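Local structure of dihydroneopterin triphosphate diphosphatase (5U7F) at residues 9-20 against 98-109. The protein probably hydrolyses dihydroneopterin triphosphate to the monophosphate and pyrophosphate in folate biosynthesis, and can also cleave nucleoside triphosphates, preferably dATP. Sequence-based numbering, arbitrary orientation.
Sequences PVSILVVIYAQD and NTESWFCLALPH
Strands 10-18 and 98-107 run parallel, their axes 31° apart, and ten backbone hydrogen bonds from Thr99 N to Pro9 O through Gln19 N to Leu107 O join them in unbroken register. They are inner strands of the mixed sheet of the Nudix alpha/beta/alpha sandwich; one face packs on helix 49-61 through Ile12, Val14 and Phe103, the other on helix 136-147 through Leu13 and Trp102. On the face toward helix 49-61, which lies within the Nudix box, Val14 and Phe103 both touch Ala53. Phe103 CE1 meets Ile12 CG2 at 3.8 Å. Val14 CG1, anti to its own nitrogen, reaches diagonally to Leu105 CB (3.9 Å), and Ile16 CG2 reaches Leu107 CD1 in the same manner. The Ile12 side chain lies about 7 Å from a bound cobalt ion, too far to be a ligand.

The opposite face carries Leu13 and Trp102, which point the same way. With CG of Leu13 anti to the backbone N (chi1 163°), CD2 sits over the five-membered ring of Trp102, 3.8 Å from its centroid, a CH-pi contact. The indole is held from its own strand as well: Trp102 NE1 donates to Glu100 OE1, which also bonds Ser137. Glu100 OE2 accepts a hydrogen bond from a water that also donates to Ile12 O. Ser11 OG accepts Asn98 ND2 (2.9 Å) nearly in the amide plane. Further along, Cys104 forms a disulfide with Cys75 of strand 72-82, and Tyr17 lays one ring face over Ala106 CA, 4.2 Å from the centroid. Beyond the strands, His109 ND1 donates to Asp20 OD2 at 2.8 Å, meeting the oxygen from above the carboxylate plane, with the imidazole turned 78° from that plane.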
loop_
_atom_site.group_PDB
_atom_site.type_symbol
_atom_site.label_atom_id
_atom_site.label_comp_id
_atom_site.label_asym_id
_atom_site.label_seq_id
_atom_site.Cartn_x
_atom_site.Cartn_y
_atom_site.Cartn_z
ATOM N N PRO A 9 1.932 -14.365 4.267
ATOM C CA PRO A 9 3.065 -13.801 3.517
ATOM C C PRO A 9 2.785 -13.614 2.008
ATOM O O PRO A 9 3.669 -13.781 1.180
ATOM C CB PRO A 9 4.153 -14.827 3.739
ATOM C CG PRO A 9 3.413 -16.111 3.863
ATOM C CD PRO A 9 2.133 -15.801 4.545
ATOM N N VAL A 10 1.533 -13.295 1.702
ATOM C CA VAL A 10 1.085 -12.921 0.369
ATOM C C VAL A 10 0.299 -11.633 0.569
ATOM O O VAL A 10 -0.656 -11.591 1.344
ATOM C CB VAL A 10 0.213 -14.016 -0.283
ATOM C CG1 VAL A 10 -0.381 -13.535 -1.617
ATOM C CG2 VAL A 10 1.011 -15.279 -0.506
ATOM N N SER A 11 0.737 -10.569 -0.076
ATOM C CA SER A 11 0.173 -9.248 0.191
ATOM C C SER A 11 -0.021 -8.439 -1.098
ATOM O O SER A 11 0.395 -8.850 -2.192
ATOM C CB SER A 11 1.079 -8.498 1.162
ATOM O OG SER A 11 2.270 -8.075 0.514
ATOM N N ILE A 12 -0.691 -7.314 -0.938
ATOM C CA ILE A 12 -0.906 -6.353 -1.994
ATOM C C ILE A 12 -0.405 -4.996 -1.543
ATOM O O ILE A 12 -0.277 -4.716 -0.343
ATOM C CB ILE A 12 -2.392 -6.288 -2.440
ATOM C CG1 ILE A 12 -3.347 -5.988 -1.290
ATOM C CG2 ILE A 12 -2.799 -7.604 -3.100
ATOM C CD1 ILE A 12 -3.482 -4.538 -0.947
ATOM N N LEU A 13 -0.040 -4.187 -2.528
ATOM C CA LEU A 13 0.374 -2.805 -2.328
ATOM C C LEU A 13 -0.479 -1.968 -3.265
ATOM O O LEU A 13 -0.590 -2.311 -4.433
ATOM C CB LEU A 13 1.861 -2.626 -2.646
ATOM C CG LEU A 13 2.375 -1.199 -2.872
ATOM C CD1 LEU A 13 2.586 -0.595 -1.542
ATOM C CD2 LEU A 13 3.663 -1.208 -3.666
ATOM N N VAL A 14 -1.126 -0.917 -2.764
ATOM C CA VAL A 14 -1.890 -0.018 -3.631
ATOM C C VAL A 14 -1.302 1.378 -3.543
ATOM O O VAL A 14 -1.347 2.053 -2.498
ATOM C CB VAL A 14 -3.392 0.024 -3.275
ATOM C CG1 VAL A 14 -4.122 0.977 -4.234
ATOM C CG2 VAL A 14 -4.002 -1.355 -3.321
ATOM N N VAL A 15 -0.681 1.807 -4.629
ATOM C CA VAL A 15 -0.147 3.151 -4.670
ATOM C C VAL A 15 -1.266 4.091 -5.051
ATOM O O VAL A 15 -1.789 4.064 -6.181
ATOM C CB VAL A 15 1.052 3.268 -5.640
ATOM C CG1 VAL A 15 1.607 4.643 -5.602
ATOM C CG2 VAL A 15 2.154 2.288 -5.244
ATOM N N ILE A 16 -1.648 4.897 -4.070
ATOM C CA ILE A 16 -2.655 5.936 -4.228
ATOM C C ILE A 16 -2.015 7.287 -4.539
ATOM O O ILE A 16 -1.084 7.743 -3.882
ATOM C CB ILE A 16 -3.544 6.050 -2.967
ATOM C CG1 ILE A 16 -4.291 4.741 -2.755
ATOM C CG2 ILE A 16 -4.547 7.216 -3.095
ATOM C CD1 ILE A 16 -5.211 4.684 -1.573
ATOM N N TYR A 17 -2.535 7.949 -5.570
ATOM C CA TYR A 17 -1.994 9.236 -5.963
ATOM C C TYR A 17 -3.067 10.075 -6.629
ATOM O O TYR A 17 -4.078 9.572 -7.073
ATOM C CB TYR A 17 -0.795 9.083 -6.884
ATOM C CG TYR A 17 -1.121 8.553 -8.276
ATOM C CD1 TYR A 17 -1.373 7.209 -8.492
ATOM C CD2 TYR A 17 -1.183 9.416 -9.367
ATOM C CE1 TYR A 17 -1.671 6.725 -9.758
ATOM C CE2 TYR A 17 -1.472 8.955 -10.621
ATOM C CZ TYR A 17 -1.726 7.611 -10.823
ATOM O OH TYR A 17 -2.001 7.136 -12.085
ATOM N N ALA A 18 -2.857 11.388 -6.603
ATOM C CA ALA A 18 -3.798 12.299 -7.216
ATOM C C ALA A 18 -3.377 12.550 -8.642
ATOM O O ALA A 18 -2.236 12.925 -8.893
ATOM C CB ALA A 18 -3.860 13.610 -6.455
ATOM N N GLN A 19 -4.323 12.403 -9.556
ATOM C CA GLN A 19 -4.062 12.636 -10.983
ATOM C C GLN A 19 -3.642 14.079 -11.319
ATOM O O GLN A 19 -2.741 14.295 -12.112
ATOM C CB GLN A 19 -5.290 12.281 -11.796
ATOM C CG GLN A 19 -5.087 12.408 -13.326
ATOM C CD GLN A 19 -3.936 11.550 -13.864
ATOM O OE1 GLN A 19 -3.658 10.468 -13.352
ATOM N NE2 GLN A 19 -3.275 12.029 -14.911
ATOM N N ASP A 20 -4.281 15.075 -10.729
ATOM C CA ASP A 20 -3.933 16.445 -11.104
ATOM C C ASP A 20 -2.543 16.886 -10.577
ATOM O O ASP A 20 -1.755 17.430 -11.341
ATOM C CB ASP A 20 -5.041 17.401 -10.656
ATOM C CG ASP A 20 -5.175 17.502 -9.143
ATOM O OD1 ASP A 20 -4.473 16.759 -8.414
ATOM O OD2 ASP A 20 -6.004 18.326 -8.694
ATOM N N ASN A 98 8.129 -12.276 1.935
ATOM C CA ASN A 98 6.779 -11.822 1.615
ATOM C C ASN A 98 6.693 -11.550 0.134
ATOM O O ASN A 98 7.611 -10.988 -0.443
ATOM C CB ASN A 98 6.383 -10.566 2.384
ATOM C CG ASN A 98 4.942 -10.136 2.055
ATOM O OD1 ASN A 98 3.984 -10.555 2.697
ATOM N ND2 ASN A 98 4.794 -9.360 0.998
ATOM N N THR A 99 5.615 -12.011 -0.476
ATOM C CA THR A 99 5.381 -11.790 -1.892
ATOM C C THR A 99 4.261 -10.739 -2.047
ATOM O O THR A 99 3.167 -10.898 -1.510
ATOM C CB THR A 99 4.986 -13.085 -2.609
ATOM O OG1 THR A 99 6.028 -14.068 -2.437
ATOM C CG2 THR A 99 4.810 -12.814 -4.071
ATOM N N GLU A 100 4.535 -9.704 -2.822
ATOM C CA GLU A 100 3.692 -8.520 -2.886
ATOM C C GLU A 100 3.292 -8.203 -4.321
ATOM O O GLU A 100 4.175 -8.055 -5.165
ATOM C CB GLU A 100 4.447 -7.327 -2.324
ATOM C CG GLU A 100 3.732 -5.988 -2.359
ATOM C CD GLU A 100 4.640 -4.860 -1.834
ATOM O OE1 GLU A 100 5.557 -4.405 -2.570
ATOM O OE2 GLU A 100 4.451 -4.441 -0.668
ATOM N N SER A 101 1.995 -8.061 -4.564
ATOM C CA SER A 101 1.486 -7.646 -5.890
ATOM C C SER A 101 1.043 -6.189 -5.903
ATOM O O SER A 101 0.395 -5.722 -4.955
ATOM C CB SER A 101 0.334 -8.572 -6.319
ATOM O OG SER A 101 0.840 -9.882 -6.458
ATOM N N TRP A 102 1.359 -5.481 -6.992
ATOM C CA TRP A 102 1.216 -4.021 -7.016
ATOM C C TRP A 102 -0.042 -3.603 -7.759
ATOM O O TRP A 102 -0.363 -4.154 -8.813
ATOM C CB TRP A 102 2.426 -3.334 -7.690
ATOM C CG TRP A 102 3.719 -3.452 -6.984
ATOM C CD1 TRP A 102 3.938 -3.994 -5.738
ATOM C CD2 TRP A 102 4.997 -3.061 -7.476
ATOM N NE1 TRP A 102 5.263 -3.941 -5.434
ATOM C CE2 TRP A 102 5.938 -3.370 -6.479
ATOM C CE3 TRP A 102 5.444 -2.483 -8.669
ATOM C CZ2 TRP A 102 7.289 -3.104 -6.622
ATOM C CZ3 TRP A 102 6.787 -2.213 -8.807
ATOM C CH2 TRP A 102 7.701 -2.543 -7.792
ATOM N N PHE A 103 -0.705 -2.593 -7.215
ATOM C CA PHE A 103 -1.856 -1.930 -7.847
ATOM C C PHE A 103 -1.666 -0.399 -7.771
ATOM O O PHE A 103 -0.910 0.132 -6.939
ATOM C CB PHE A 103 -3.164 -2.329 -7.163
ATOM C CG PHE A 103 -3.484 -3.789 -7.253
ATOM C CD1 PHE A 103 -2.878 -4.706 -6.400
ATOM C CD2 PHE A 103 -4.381 -4.252 -8.196
ATOM C CE1 PHE A 103 -3.176 -6.057 -6.501
ATOM C CE2 PHE A 103 -4.679 -5.611 -8.303
ATOM C CZ PHE A 103 -4.090 -6.503 -7.466
ATOM N N CYS A 104 -2.373 0.317 -8.640
ATOM C CA CYS A 104 -2.273 1.774 -8.721
ATOM C C CYS A 104 -3.702 2.299 -8.610
ATOM O O CYS A 104 -4.630 1.681 -9.119
ATOM C CB CYS A 104 -1.583 2.199 -10.038
ATOM S SG CYS A 104 -0.222 1.065 -10.559
ATOM N N LEU A 105 -3.902 3.380 -7.867
ATOM C CA LEU A 105 -5.221 3.997 -7.772
ATOM C C LEU A 105 -5.082 5.508 -7.889
ATOM O O LEU A 105 -4.493 6.174 -7.046
ATOM C CB LEU A 105 -5.933 3.613 -6.473
ATOM C CG LEU A 105 -7.264 4.334 -6.215
ATOM C CD1 LEU A 105 -8.274 3.978 -7.304
ATOM C CD2 LEU A 105 -7.811 4.014 -4.848
ATOM N N ALA A 106 -5.649 6.029 -8.972
ATOM C CA ALA A 106 -5.579 7.436 -9.298
ATOM C C ALA A 106 -6.858 8.086 -8.801
ATOM O O ALA A 106 -7.932 7.677 -9.204
ATOM C CB ALA A 106 -5.420 7.619 -10.793
ATOM N N LEU A 107 -6.741 9.037 -7.875
ATOM C CA LEU A 107 -7.874 9.862 -7.496
ATOM C C LEU A 107 -7.837 11.117 -8.351
ATOM O O LEU A 107 -6.771 11.525 -8.820
ATOM C CB LEU A 107 -7.833 10.224 -6.018
ATOM C CG LEU A 107 -7.699 9.037 -5.063
ATOM C CD1 LEU A 107 -7.619 9.542 -3.632
ATOM C CD2 LEU A 107 -8.842 8.036 -5.224
ATOM N N PRO A 108 -8.998 11.743 -8.570
ATOM C CA PRO A 108 -8.933 12.923 -9.431
ATOM C C PRO A 108 -8.226 14.106 -8.789
ATOM O O PRO A 108 -7.570 14.875 -9.498
ATOM C CB PRO A 108 -10.414 13.249 -9.705
ATOM C CG PRO A 108 -11.186 12.529 -8.669
ATOM C CD PRO A 108 -10.383 11.320 -8.301
ATOM N N HIS A 109 -8.326 14.213 -7.467
ATOM C CA HIS A 109 -7.723 15.295 -6.698
ATOM C C HIS A 109 -7.205 14.754 -5.366
ATOM O O HIS A 109 -7.667 13.717 -4.888
ATOM C CB HIS A 109 -8.734 16.421 -6.409
ATOM C CG HIS A 109 -9.386 17.006 -7.635
ATOM N ND1 HIS A 109 -8.791 17.982 -8.404
ATOM C CD2 HIS A 109 -10.582 16.747 -8.216
ATOM C CE1 HIS A 109 -9.593 18.303 -9.405
ATOM N NE2 HIS A 109 -10.687 17.567 -9.317
HETATM O O HOH W 1 4.568 -15.758 -0.220
HETATM O O HOH W 2 2.410 -5.663 0.741
HETATM O O HOH W 3 0.913 -10.839 -3.920
#